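PDB 2VAP: cell division protein FtsZ 1 from Methanocaldococcus jannaschii, which binds and hydrolyses GTP and polymerises, probably into the contractile Z ring that marks the division site and recruits other division proteins there. Local coordinates for residues A[124-129]-A[155-160]. Numbering follows the deposited sequence.
Sequences MVFITC and VAVVTL
V155 lies against both M124 and F126 of strand 124-129, which buries more of it than of any other facing residue. Its CG2 meets the methyl CE of M124 at 3.7 Å, reached because the thioether is extended, CG anti to the backbone N (chi1 -166°). A long methionine suits this place, since M124 stands one residue before the first cross-strand bond and must reach over. On the same face V155 CB lies over the F126 ring, while V157 CG2 comes to its edge, 4.1 Å from F126 CD2; beta-branched valines suit a strand and flank the ring. The backbones are firmly joined: V155 N to V125 O is almost straight (175°), I127 N to V155 O is 2.8 Å, and V157 N to I127 O is the last regular bond. On the other face the small A156 sets its CB against I127 O, and I127 CD1 lies near V155 O. These neighbouring parallel strands of the Rossmann-like GTPase domain are linked by a beta-alpha-beta crossover through helix 135-149, whose A140 and V143 pack on I127; helix 204-227 covers the F126 face. Toward the C-terminal ends the pairing slackens, though the residues remain buried: C129 N stands 3.7 Å from V157 O, too far to bond. T128 OG1, anti to the backbone N (chi1 -171°), instead donates to V157 O at 2.8 Å. A valine in place of T128 would keep the branched shape but would probably leave V157 O without its donor, with C129 N too far to serve it. C129 SG, a compact thiol near the GTP-binding G136, rests on V158 CG1, and T159 N reaches C129 O at 3.3 Å; the nearest atoms of the T159 side chain and the bound GDP are about 5 Å apart.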
ATOM      1  N   MET A 124      12.791   3.730   1.005  1.00 10.05           N
ATOM      2  CA  MET A 124      11.432   3.605   0.496  1.00  8.66           C
ATOM      3  C   MET A 124      10.446   4.117   1.540  1.00 11.40           C
ATOM      4  O   MET A 124      10.577   3.812   2.727  1.00 11.73           O
ATOM      5  CB  MET A 124      11.134   2.143   0.159  1.00  9.74           C
ATOM      6  CG  MET A 124       9.888   1.920  -0.677  1.00 14.21           C
ATOM      7  SD  MET A 124       9.652   0.167  -1.021  1.00 14.17           S
ATOM      8  CE  MET A 124       8.320   0.229  -2.215  1.00 15.38           C
ATOM      9  N   VAL A 125       9.473   4.906   1.095  1.00  7.85           N
ATOM     10  CA  VAL A 125       8.430   5.416   1.987  1.00 10.01           C
ATOM     11  C   VAL A 125       7.045   5.064   1.450  1.00 11.09           C
ATOM     12  O   VAL A 125       6.717   5.369   0.300  1.00 10.48           O
ATOM     13  CB  VAL A 125       8.539   6.954   2.210  1.00  9.80           C
ATOM     14  CG1 VAL A 125       7.395   7.459   3.093  1.00 10.88           C
ATOM     15  CG2 VAL A 125       9.879   7.323   2.829  1.00 10.31           C
ATOM     16  N   PHE A 126       6.250   4.405   2.289  1.00 10.17           N
ATOM     17  CA  PHE A 126       4.844   4.153   1.996  1.00  8.48           C
ATOM     18  C   PHE A 126       3.993   5.230   2.659  1.00  8.79           C
ATOM     19  O   PHE A 126       4.147   5.504   3.850  1.00 13.32           O
ATOM     20  CB  PHE A 126       4.421   2.773   2.509  1.00 10.45           C
ATOM     21  CG  PHE A 126       4.928   1.627   1.679  1.00  9.98           C
ATOM     22  CD1 PHE A 126       6.218   1.136   1.857  1.00 10.33           C
ATOM     23  CD2 PHE A 126       4.106   1.024   0.731  1.00 13.91           C
ATOM     24  CE1 PHE A 126       6.686   0.072   1.092  1.00 13.40           C
ATOM     25  CE2 PHE A 126       4.565  -0.043  -0.036  1.00 15.26           C
ATOM     26  CZ  PHE A 126       5.855  -0.520   0.146  1.00 15.66           C
ATOM     27  N   ILE A 127       3.112   5.848   1.879  1.00  8.71           N
ATOM     28  CA  ILE A 127       2.154   6.815   2.412  1.00 10.90           C
ATOM     29  C   ILE A 127       0.754   6.225   2.277  1.00 12.17           C
ATOM     30  O   ILE A 127       0.306   5.918   1.170  1.00 11.46           O
ATOM     31  CB  ILE A 127       2.227   8.193   1.693  1.00 11.39           C
ATOM     32  CG1 ILE A 127       3.631   8.796   1.795  1.00 12.00           C
ATOM     33  CG2 ILE A 127       1.209   9.169   2.279  1.00 13.77           C
ATOM     34  CD1 ILE A 127       4.518   8.511   0.605  1.00 15.59           C
ATOM     35  N   THR A 128       0.073   6.064   3.406  1.00  9.03           N
ATOM     36  CA  THR A 128      -1.252   5.444   3.407  1.00  9.88           C
ATOM     37  C   THR A 128      -2.303   6.275   4.142  1.00 12.30           C
ATOM     38  O   THR A 128      -2.027   6.878   5.182  1.00 12.49           O
ATOM     39  CB  THR A 128      -1.214   3.979   3.938  1.00 12.93           C
ATOM     40  OG1 THR A 128      -2.487   3.354   3.725  1.00 13.56           O
ATOM     41  CG2 THR A 128      -0.854   3.919   5.427  1.00 13.91           C
ATOM     42  N   CYS A 129      -3.505   6.309   3.572  1.00 10.39           N
ATOM     43  CA  CYS A 129      -4.638   7.016   4.157  1.00 11.20           C
ATOM     44  C   CYS A 129      -5.921   6.659   3.420  1.00 12.46           C
ATOM     45  O   CYS A 129      -5.887   6.060   2.342  1.00 11.71           O
ATOM     46  CB  CYS A 129      -4.421   8.535   4.103  1.00 12.58           C
ATOM     47  SG  CYS A 129      -4.530   9.260   2.452  1.00 16.07           S
ATOM     48  N   VAL A 155       5.887   5.547  -2.542  1.00  9.76           N
ATOM     49  CA  VAL A 155       4.712   4.757  -2.915  1.00  7.93           C
ATOM     50  C   VAL A 155       3.522   5.112  -2.028  1.00  9.29           C
ATOM     51  O   VAL A 155       3.620   5.068  -0.802  1.00 11.98           O
ATOM     52  CB  VAL A 155       4.999   3.231  -2.827  1.00 11.16           C
ATOM     53  CG1 VAL A 155       3.750   2.415  -3.153  1.00  8.96           C
ATOM     54  CG2 VAL A 155       6.144   2.842  -3.759  1.00 10.51           C
ATOM     55  N   ALA A 156       2.407   5.469  -2.654  1.00  7.09           N
ATOM     56  CA  ALA A 156       1.171   5.712  -1.920  1.00 10.27           C
ATOM     57  C   ALA A 156       0.236   4.519  -2.057  1.00 10.68           C
ATOM     58  O   ALA A 156       0.106   3.945  -3.138  1.00 12.74           O
ATOM     59  CB  ALA A 156       0.496   6.983  -2.408  1.00 13.06           C
ATOM     60  N   VAL A 157      -0.387   4.138  -0.946  1.00  8.87           N
ATOM     61  CA  VAL A 157      -1.426   3.110  -0.946  1.00  8.14           C
ATOM     62  C   VAL A 157      -2.645   3.730  -0.278  1.00  9.91           C
ATOM     63  O   VAL A 157      -2.690   3.876   0.945  1.00 10.35           O
ATOM     64  CB  VAL A 157      -0.993   1.817  -0.208  1.00  8.65           C
ATOM     65  CG1 VAL A 157      -2.084   0.753  -0.307  1.00 11.06           C
ATOM     66  CG2 VAL A 157       0.320   1.279  -0.774  1.00 11.98           C
ATOM     67  N   VAL A 158      -3.618   4.116  -1.097  1.00  8.83           N
ATOM     68  CA  VAL A 158      -4.748   4.916  -0.628  1.00  8.33           C
ATOM     69  C   VAL A 158      -6.087   4.353  -1.088  1.00 11.63           C
ATOM     70  O   VAL A 158      -6.164   3.664  -2.109  1.00 12.96           O
ATOM     71  CB  VAL A 158      -4.629   6.402  -1.084  1.00  9.96           C
ATOM     72  CG1 VAL A 158      -3.449   7.089  -0.403  1.00 10.71           C
ATOM     73  CG2 VAL A 158      -4.512   6.505  -2.607  1.00 15.34           C
ATOM     74  N   THR A 159      -7.137   4.654  -0.329  1.00 11.09           N
ATOM     75  CA  THR A 159      -8.493   4.280  -0.717  1.00 11.26           C
ATOM     76  C   THR A 159      -9.290   5.481  -1.206  1.00 12.39           C
ATOM     77  O   THR A 159      -9.047   6.615  -0.786  1.00 11.71           O
ATOM     78  CB  THR A 159      -9.280   3.612   0.436  1.00 11.26           C
ATOM     79  OG1 THR A 159      -9.413   4.529   1.529  1.00 12.17           O
ATOM     80  CG2 THR A 159      -8.586   2.344   0.910  1.00 13.78           C
ATOM     81  N   LEU A 160     -10.233   5.218  -2.104  1.00 10.88           N
ATOM     82  CA  LEU A 160     -11.256   6.190  -2.467  1.00  9.79           C
ATOM     83  C   LEU A 160     -12.534   5.819  -1.715  1.00 13.46           C
ATOM     84  O   LEU A 160     -12.789   4.636  -1.491  1.00 13.35           O
ATOM     85  CB  LEU A 160     -11.496   6.194  -3.979  1.00 11.70           C
ATOM     86  CG  LEU A 160     -10.358   6.676  -4.886  1.00 13.89           C
ATOM     87  CD1 LEU A 160     -10.724   6.452  -6.341  1.00 15.69           C
ATOM     88  CD2 LEU A 160     -10.008   8.142  -4.639  1.00 16.17           C
TER